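Local coordinates for protein mannitol dehydrogenase (Pseudomonas fluorescens, PDB 1LJ8) that binds NAD and probably catalyses, as a long-chain mannitol 2-dehydrogenase, the NAD-dependent oxidation of mannitol at C2 to fructose, at residues A[150-155]-A[164-169]; A[143-148]-A[204-209]. All coordinates share one frame; numbering follows the deposited sequence.

Interaction 1 (A[150-155]-A[164-169]); sequences PQIQHD and TVFGFI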
ATOM      1  N   PRO A 150       4.515 -14.529  16.347  1.00 23.41           N
ATOM      2  CA  PRO A 150       5.762 -15.312  16.359  1.00 23.21           C
ATOM      3  C   PRO A 150       7.028 -14.589  15.901  1.00 22.34           C
ATOM      4  O   PRO A 150       8.090 -14.720  16.514  1.00 20.01           O
ATOM      5  CB  PRO A 150       5.413 -16.529  15.483  1.00 24.79           C
ATOM      6  CG  PRO A 150       4.249 -15.992  14.570  1.00 27.55           C
ATOM      7  CD  PRO A 150       3.457 -15.187  15.557  1.00 24.41           C
ATOM      8  N   GLN A 151       6.930 -13.826  14.816  1.00 20.96           N
ATOM      9  CA  GLN A 151       8.098 -13.134  14.309  1.00 20.19           C
ATOM     10  C   GLN A 151       8.485 -11.987  15.266  1.00 18.94           C
ATOM     11  O   GLN A 151       9.672 -11.634  15.377  1.00 17.52           O
ATOM     12  CB  GLN A 151       7.808 -12.630  12.880  1.00 21.83           C
ATOM     13  CG  GLN A 151       6.702 -11.585  12.808  1.00 26.15           C
ATOM     14  CD  GLN A 151       5.265 -12.134  12.652  1.00 29.68           C
ATOM     15  OE1 GLN A 151       4.887 -13.171  13.222  1.00 25.52           O
ATOM     16  NE2 GLN A 151       4.444 -11.392  11.880  1.00 30.65           N
ATOM     17  N   ILE A 152       7.504 -11.407  15.968  1.00 16.93           N
ATOM     18  CA  ILE A 152       7.803 -10.353  16.943  1.00 17.40           C
ATOM     19  C   ILE A 152       8.481 -11.021  18.154  1.00 18.95           C
ATOM     20  O   ILE A 152       9.469 -10.503  18.678  1.00 17.79           O
ATOM     21  CB  ILE A 152       6.523  -9.596  17.423  1.00 17.67           C
ATOM     22  CG1 ILE A 152       5.906  -8.812  16.226  1.00 18.48           C
ATOM     23  CG2 ILE A 152       6.873  -8.628  18.591  1.00 17.55           C
ATOM     24  CD1 ILE A 152       6.815  -7.749  15.648  1.00 20.05           C
ATOM     25  N   GLN A 153       7.943 -12.148  18.613  1.00 18.80           N
ATOM     26  CA  GLN A 153       8.605 -12.847  19.737  1.00 20.87           C
ATOM     27  C   GLN A 153      10.029 -13.250  19.338  1.00 19.61           C
ATOM     28  O   GLN A 153      10.952 -13.220  20.189  1.00 18.32           O
ATOM     29  CB  GLN A 153       7.839 -14.118  20.138  1.00 22.18           C
ATOM     30  CG  GLN A 153       6.597 -13.841  20.972  1.00 26.37           C
ATOM     31  CD  GLN A 153       6.927 -13.107  22.267  1.00 29.36           C
ATOM     32  OE1 GLN A 153       7.724 -13.596  23.091  1.00 31.22           O
ATOM     33  NE2 GLN A 153       6.346 -11.921  22.448  1.00 27.53           N
ATOM     34  N   HIS A 154      10.204 -13.663  18.081  1.00 17.98           N
ATOM     35  CA  HIS A 154      11.536 -14.025  17.604  1.00 18.04           C
ATOM     36  C   HIS A 154      12.502 -12.853  17.762  1.00 17.69           C
ATOM     37  O   HIS A 154      13.605 -12.995  18.318  1.00 17.88           O
ATOM     38  CB  HIS A 154      11.529 -14.457  16.111  1.00 18.32           C
ATOM     39  CG  HIS A 154      12.908 -14.590  15.542  1.00 17.66           C
ATOM     40  ND1 HIS A 154      13.652 -13.501  15.125  1.00 16.80           N
ATOM     41  CD2 HIS A 154      13.722 -15.665  15.430  1.00 19.48           C
ATOM     42  CE1 HIS A 154      14.863 -13.903  14.777  1.00 16.89           C
ATOM     43  NE2 HIS A 154      14.931 -15.212  14.953  1.00 20.07           N
ATOM     44  N   ASP A 155      12.092 -11.671  17.303  1.00 14.93           N
ATOM     45  CA  ASP A 155      12.984 -10.522  17.386  1.00 15.20           C
ATOM     46  C   ASP A 155      13.301 -10.071  18.827  1.00 14.79           C
ATOM     47  O   ASP A 155      14.396  -9.574  19.107  1.00 15.42           O
ATOM     48  CB  ASP A 155      12.411  -9.363  16.546  1.00 15.18           C
ATOM     49  CG  ASP A 155      12.617  -9.575  15.063  1.00 16.97           C
ATOM     50  OD1 ASP A 155      12.934 -10.712  14.658  1.00 17.23           O
ATOM     51  OD2 ASP A 155      12.451  -8.594  14.313  1.00 14.81           O
ATOM     52  N   THR A 164      12.164  -8.912  11.480  1.00 15.79           N
ATOM     53  CA  THR A 164      11.114  -7.933  11.148  1.00 14.66           C
ATOM     54  C   THR A 164      11.604  -6.517  11.060  1.00 14.56           C
ATOM     55  O   THR A 164      12.677  -6.168  11.529  1.00 13.02           O
ATOM     56  CB  THR A 164       9.959  -7.911  12.179  1.00 16.01           C
ATOM     57  OG1 THR A 164      10.391  -7.242  13.387  1.00 14.63           O
ATOM     58  CG2 THR A 164       9.531  -9.345  12.511  1.00 17.41           C
ATOM     59  N   VAL A 165      10.750  -5.666  10.492  1.00 14.81           N
ATOM     60  CA  VAL A 165      11.125  -4.286  10.387  1.00 14.17           C
ATOM     61  C   VAL A 165      11.433  -3.685  11.776  1.00 13.77           C
ATOM     62  O   VAL A 165      12.353  -2.864  11.935  1.00 13.55           O
ATOM     63  CB  VAL A 165       9.980  -3.512   9.621  1.00 15.70           C
ATOM     64  CG1 VAL A 165       8.666  -3.678  10.363  1.00 15.67           C
ATOM     65  CG2 VAL A 165      10.315  -2.066   9.503  1.00 18.34           C
ATOM     66  N   PHE A 166      10.657  -4.061  12.787  1.00 13.86           N
ATOM     67  CA  PHE A 166      10.907  -3.497  14.115  1.00 16.12           C
ATOM     68  C   PHE A 166      12.245  -3.927  14.677  1.00 14.29           C
ATOM     69  O   PHE A 166      12.944  -3.109  15.258  1.00 14.79           O
ATOM     70  CB  PHE A 166       9.798  -3.909  15.073  1.00 16.81           C
ATOM     71  CG  PHE A 166       8.434  -3.533  14.579  1.00 19.55           C
ATOM     72  CD1 PHE A 166       7.584  -4.496  14.080  1.00 20.68           C
ATOM     73  CD2 PHE A 166       8.057  -2.194  14.542  1.00 21.35           C
ATOM     74  CE1 PHE A 166       6.338  -4.133  13.525  1.00 23.08           C
ATOM     75  CE2 PHE A 166       6.827  -1.809  13.994  1.00 25.59           C
ATOM     76  CZ  PHE A 166       5.966  -2.788  13.480  1.00 24.18           C
ATOM     77  N   GLY A 167      12.580  -5.204  14.518  1.00 15.32           N
ATOM     78  CA  GLY A 167      13.856  -5.714  15.024  1.00 13.11           C
ATOM     79  C   GLY A 167      15.014  -5.055  14.313  1.00 12.94           C
ATOM     80  O   GLY A 167      16.003  -4.669  14.950  1.00 13.43           O
ATOM     81  N   PHE A 168      14.915  -4.903  12.995  1.00 13.36           N
ATOM     82  CA  PHE A 168      15.995  -4.247  12.262  1.00 12.25           C
ATOM     83  C   PHE A 168      16.140  -2.789  12.621  1.00 14.10           C
ATOM     84  O   PHE A 168      17.265  -2.285  12.794  1.00 13.16           O
ATOM     85  CB  PHE A 168      15.821  -4.412  10.738  1.00 12.70           C
ATOM     86  CG  PHE A 168      16.411  -5.686  10.231  1.00 13.83           C
ATOM     87  CD1 PHE A 168      15.594  -6.757   9.862  1.00 14.35           C
ATOM     88  CD2 PHE A 168      17.815  -5.847  10.206  1.00 14.31           C
ATOM     89  CE1 PHE A 168      16.156  -7.985   9.470  1.00 15.54           C
ATOM     90  CE2 PHE A 168      18.373  -7.093   9.812  1.00 13.09           C
ATOM     91  CZ  PHE A 168      17.523  -8.138   9.453  1.00 14.18           C
ATOM     92  N   ILE A 169      15.016  -2.060  12.681  1.00 12.27           N
ATOM     93  CA  ILE A 169      15.148  -0.652  13.052  1.00 12.70           C
ATOM     94  C   ILE A 169      15.725  -0.492  14.472  1.00 12.41           C
ATOM     95  O   ILE A 169      16.584   0.352  14.681  1.00 14.44           O
ATOM     96  CB  ILE A 169      13.781   0.076  12.952  1.00 12.28           C
ATOM     97  CG1 ILE A 169      13.501   0.296  11.457  1.00 13.03           C
ATOM     98  CG2 ILE A 169      13.796   1.416  13.722  1.00 13.25           C
ATOM     99  CD1 ILE A 169      12.052   0.733  11.169  1.00 14.40           C
TER

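Interaction 2 (A[143-148]-A[204-209]); sequences GEFMAH and LAFAAL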
ATOM      1  N   GLY A 143      -6.308  -1.035  19.551  1.00 29.39           N
ATOM      2  CA  GLY A 143      -5.104  -0.220  19.485  1.00 29.28           C
ATOM      3  C   GLY A 143      -3.884  -0.892  20.094  1.00 27.72           C
ATOM      4  O   GLY A 143      -2.865  -0.267  20.353  1.00 30.25           O
ATOM      5  N   GLU A 144      -3.960  -2.184  20.314  1.00 26.87           N
ATOM      6  CA  GLU A 144      -2.838  -2.867  20.936  1.00 26.58           C
ATOM      7  C   GLU A 144      -1.776  -3.414  19.962  1.00 24.74           C
ATOM      8  O   GLU A 144      -2.118  -3.947  18.923  1.00 20.29           O
ATOM      9  CB  GLU A 144      -3.377  -4.015  21.794  1.00 30.25           C
ATOM     10  CG  GLU A 144      -4.081  -3.517  23.076  1.00 35.94           C
ATOM     11  CD  GLU A 144      -3.161  -2.596  23.886  1.00 40.01           C
ATOM     12  OE1 GLU A 144      -3.369  -1.348  23.894  1.00 42.80           O
ATOM     13  OE2 GLU A 144      -2.201  -3.129  24.490  1.00 41.15           O
ATOM     14  N   PHE A 145      -0.493  -3.266  20.315  1.00 20.73           N
ATOM     15  CA  PHE A 145       0.577  -3.846  19.513  1.00 20.12           C
ATOM     16  C   PHE A 145       0.486  -5.371  19.721  1.00 21.29           C
ATOM     17  O   PHE A 145       0.324  -5.848  20.844  1.00 22.21           O
ATOM     18  CB  PHE A 145       1.940  -3.319  19.994  1.00 18.60           C
ATOM     19  CG  PHE A 145       3.110  -3.896  19.231  1.00 19.31           C
ATOM     20  CD1 PHE A 145       3.281  -3.593  17.888  1.00 17.47           C
ATOM     21  CD2 PHE A 145       4.049  -4.709  19.875  1.00 19.94           C
ATOM     22  CE1 PHE A 145       4.383  -4.090  17.162  1.00 19.88           C
ATOM     23  CE2 PHE A 145       5.169  -5.223  19.162  1.00 19.29           C
ATOM     24  CZ  PHE A 145       5.331  -4.913  17.807  1.00 17.33           C
HETATM   25  N   MSE A 146       0.580  -6.143  18.649  1.00 19.63           N
HETATM   26  CA  MSE A 146       0.434  -7.595  18.718  1.00 22.55           C
HETATM   27  C   MSE A 146       1.755  -8.300  19.040  1.00 21.88           C
HETATM   28  O   MSE A 146       2.323  -9.004  18.220  1.00 22.72           O
HETATM   29  CB  MSE A 146      -0.164  -8.082  17.390  1.00 24.44           C
HETATM   30  CG  MSE A 146      -1.570  -7.478  17.186  1.00 28.29           C
HETATM   31 SE   MSE A 146      -2.227  -7.637  15.322  1.00 41.48          SE
HETATM   32  CE  MSE A 146      -2.812  -9.456  15.402  1.00 34.91           C
ATOM     33  N   ALA A 147       2.203  -8.095  20.268  1.00 24.24           N
ATOM     34  CA  ALA A 147       3.479  -8.657  20.756  1.00 26.05           C
ATOM     35  C   ALA A 147       3.576 -10.159  20.663  1.00 26.90           C
ATOM     36  O   ALA A 147       4.686 -10.704  20.567  1.00 27.45           O
ATOM     37  CB  ALA A 147       3.705  -8.224  22.188  1.00 25.84           C
ATOM     38  N   HIS A 148       2.424 -10.835  20.674  1.00 26.38           N
ATOM     39  CA  HIS A 148       2.387 -12.302  20.615  1.00 27.63           C
ATOM     40  C   HIS A 148       2.710 -12.930  19.270  1.00 26.64           C
ATOM     41  O   HIS A 148       2.949 -14.149  19.194  1.00 25.75           O
ATOM     42  CB  HIS A 148       1.009 -12.810  21.031  1.00 30.72           C
ATOM     43  CG  HIS A 148      -0.085 -12.357  20.106  1.00 34.07           C
ATOM     44  ND1 HIS A 148      -0.570 -11.061  20.107  1.00 34.41           N
ATOM     45  CD2 HIS A 148      -0.720 -13.003  19.099  1.00 34.95           C
ATOM     46  CE1 HIS A 148      -1.460 -10.936  19.136  1.00 36.68           C
ATOM     47  NE2 HIS A 148      -1.567 -12.097  18.509  1.00 36.68           N
ATOM     48  N   LEU A 204       7.448   2.145  19.146  1.00 14.02           N
ATOM     49  CA  LEU A 204       7.595   2.413  20.580  1.00 17.18           C
ATOM     50  C   LEU A 204       7.124   1.246  21.413  1.00 16.48           C
ATOM     51  O   LEU A 204       7.782   0.895  22.413  1.00 17.89           O
ATOM     52  CB  LEU A 204       6.825   3.684  20.994  1.00 16.13           C
ATOM     53  CG  LEU A 204       7.415   4.995  20.459  1.00 17.81           C
ATOM     54  CD1 LEU A 204       6.546   6.168  21.012  1.00 17.16           C
ATOM     55  CD2 LEU A 204       8.882   5.177  20.896  1.00 20.68           C
ATOM     56  N   ALA A 205       6.010   0.624  21.034  1.00 15.61           N
ATOM     57  CA  ALA A 205       5.494  -0.524  21.795  1.00 16.65           C
ATOM     58  C   ALA A 205       6.515  -1.664  21.759  1.00 18.41           C
ATOM     59  O   ALA A 205       6.795  -2.338  22.774  1.00 18.27           O
ATOM     60  CB  ALA A 205       4.204  -0.997  21.223  1.00 18.01           C
ATOM     61  N   PHE A 206       7.103  -1.859  20.587  1.00 16.71           N
ATOM     62  CA  PHE A 206       8.105  -2.905  20.445  1.00 17.02           C
ATOM     63  C   PHE A 206       9.344  -2.573  21.289  1.00 16.57           C
ATOM     64  O   PHE A 206       9.857  -3.429  21.991  1.00 19.09           O
ATOM     65  CB  PHE A 206       8.505  -3.045  18.965  1.00 16.34           C
ATOM     66  CG  PHE A 206       9.507  -4.135  18.725  1.00 15.10           C
ATOM     67  CD1 PHE A 206       9.091  -5.450  18.515  1.00 14.63           C
ATOM     68  CD2 PHE A 206      10.851  -3.836  18.695  1.00 15.56           C
ATOM     69  CE1 PHE A 206      10.029  -6.460  18.277  1.00 16.03           C
ATOM     70  CE2 PHE A 206      11.802  -4.840  18.450  1.00 17.29           C
ATOM     71  CZ  PHE A 206      11.390  -6.133  18.245  1.00 17.26           C
ATOM     72  N   ALA A 207       9.820  -1.343  21.208  1.00 14.92           N
ATOM     73  CA  ALA A 207      10.995  -0.928  21.948  1.00 16.84           C
ATOM     74  C   ALA A 207      10.769  -1.096  23.457  1.00 18.68           C
ATOM     75  O   ALA A 207      11.687  -1.498  24.184  1.00 18.63           O
ATOM     76  CB  ALA A 207      11.354   0.514  21.623  1.00 15.42           C
ATOM     77  N   ALA A 208       9.543  -0.808  23.900  1.00 18.75           N
ATOM     78  CA  ALA A 208       9.184  -0.924  25.312  1.00 20.79           C
ATOM     79  C   ALA A 208       9.293  -2.354  25.806  1.00 23.11           C
ATOM     80  O   ALA A 208       9.560  -2.575  27.006  1.00 22.97           O
ATOM     81  CB  ALA A 208       7.766  -0.391  25.548  1.00 19.14           C
ATOM     82  N   LEU A 209       9.063  -3.328  24.922  1.00 23.34           N
ATOM     83  CA  LEU A 209       9.211  -4.730  25.321  1.00 25.19           C
ATOM     84  C   LEU A 209      10.712  -5.063  25.508  1.00 27.19           C
ATOM     85  O   LEU A 209      11.044  -6.084  26.090  1.00 26.70           O
ATOM     86  CB  LEU A 209       8.569  -5.666  24.293  1.00 24.77           C
ATOM     87  CG  LEU A 209       7.050  -5.515  24.232  1.00 26.35           C
ATOM     88  CD1 LEU A 209       6.528  -6.194  22.978  1.00 26.80           C
ATOM     89  CD2 LEU A 209       6.431  -6.085  25.525  1.00 27.12           C
TER

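Interaction 1 (A[150-155]-A[164-169])
The N-cap of helix 165-178, in the Rossmann domain that binds NAD, is tied here to the short helix 150-157 just before it in the chain. Thr164, whose side chain lies about 6 Å from bound NAD, occupies the cap position: its OG1 sits in the crowded position between backbone N and carbonyl carbon (chi1 75°), from where it accepts a nearly straight bond from Gly167 N, 3.2 Å away (169° at the hydrogen). The same hydroxyl gives its own proton to Asp155 OD2, at 2.6 Å from Thr164 OG1, approaching from above the carboxylate plane. The backbone N of Thr164 uses the syn lone pair of that oxygen, with Thr164 N 2.9 Å from Asp155 OD2, so two donors of one residue grip a single buried acceptor. The other oxygen, Asp155 OD1, turns its anti lone pair to His154 ND1, which lies 2.9 Å from it with the bond in the imidazole plane, and also accepts from Lys163 N; four bonds thus hold the carboxylate's rotation and would probably favour its ionised form. Asp155 OD2 also lies close to Gly167 CA, where a modelled beta carbon would clash, consistent with glycine at this place. An alanine in place of Asp155 would probably leave the Thr164 hydroxyl and amide without their shared acceptor and loosen the start of the second helix. Carbon-to-carbon contacts flank the polar centre: Gln151 CG meets Thr164 CG2 at 3.6 Å, their side chains crossing at about a right angle, while Ile152 CD1 reaches Phe166 CD1 obliquely at 3.7 Å. Helix 195-210 lines the contact through Phe206, touched by Ile152 and Asp155, and Phe168 packs on helix 112-119.

Interaction 2 (A[143-148]-A[204-209])
The ring of Phe145 has the backbone N of Phe206 over one face, 4.1 Å above its plane and displaced toward the rim, and Leu209 CD1 at its edge. Ala205 CB meets the ring obliquely. The Phe206 ring, in turn, receives Phe145 at its own edge, with CE2 of Phe145 near the plane, and the two aromatic side chains cross obliquely. Phe145 reaches the helix because its CG is anti to the backbone N (chi1 179°), which carries the ring from the short, weakly bonded strand about 144-145, paired antiparallel with strand 138-139, onto the side of helix 195-210. The approach runs along the whole side chain: at its base, Phe145 CB lies 3.5 Å from Ala205 CB, and at its tip, Phe145 CZ lies 3.9 Å from Phe206 CB. The methyl of Ala205 lies between the helix backbone and the base of Phe145, and the nearest alpha carbons, those of Phe145 and Ala205, are 6.4 Å apart. Two residues on, Ala147 also points its methyl at the helix, and its CB touches Leu209 CD1 at 3.6 Å; that same CD1 comes within 4.2 Å of Phe145 CE2, bridging the two residues of the strand and turn. Between them, Met146, a selenomethionine, centres an inverse gamma turn, closed by a weak bond from Ala147 N to Phe145 O. No hydrogen bond joins the two segments, so their mutual contact rests on shape and apolar burial, with partly exposed and exposed residues carrying much of it, as suits a contact near the surface.

Interaction 1 is mostly buried, whereas interaction 2 lies toward the surface, about 11 Å away between centres. The buried contact is polar at its heart, a carboxylate satisfied by several donors; the outer one has no hydrogen bond between its segments and meets through apolar side chains. Along the chain, interaction 1 is nested inside the loop that interaction 2 closes. Phe166 CB packs 3.7 Å from Phe206 CG, and the Phe166 and Phe145 rings meet edge-to-face. A probable hydrogen bond, Gln153 NE2 to Ala147 O at 2.8 Å, adds a polar link. Interaction 1 joins helices 150-157 and 165-178, interaction 2 strand 144-145 and helix 195-210; Phe206 brings the pairs together.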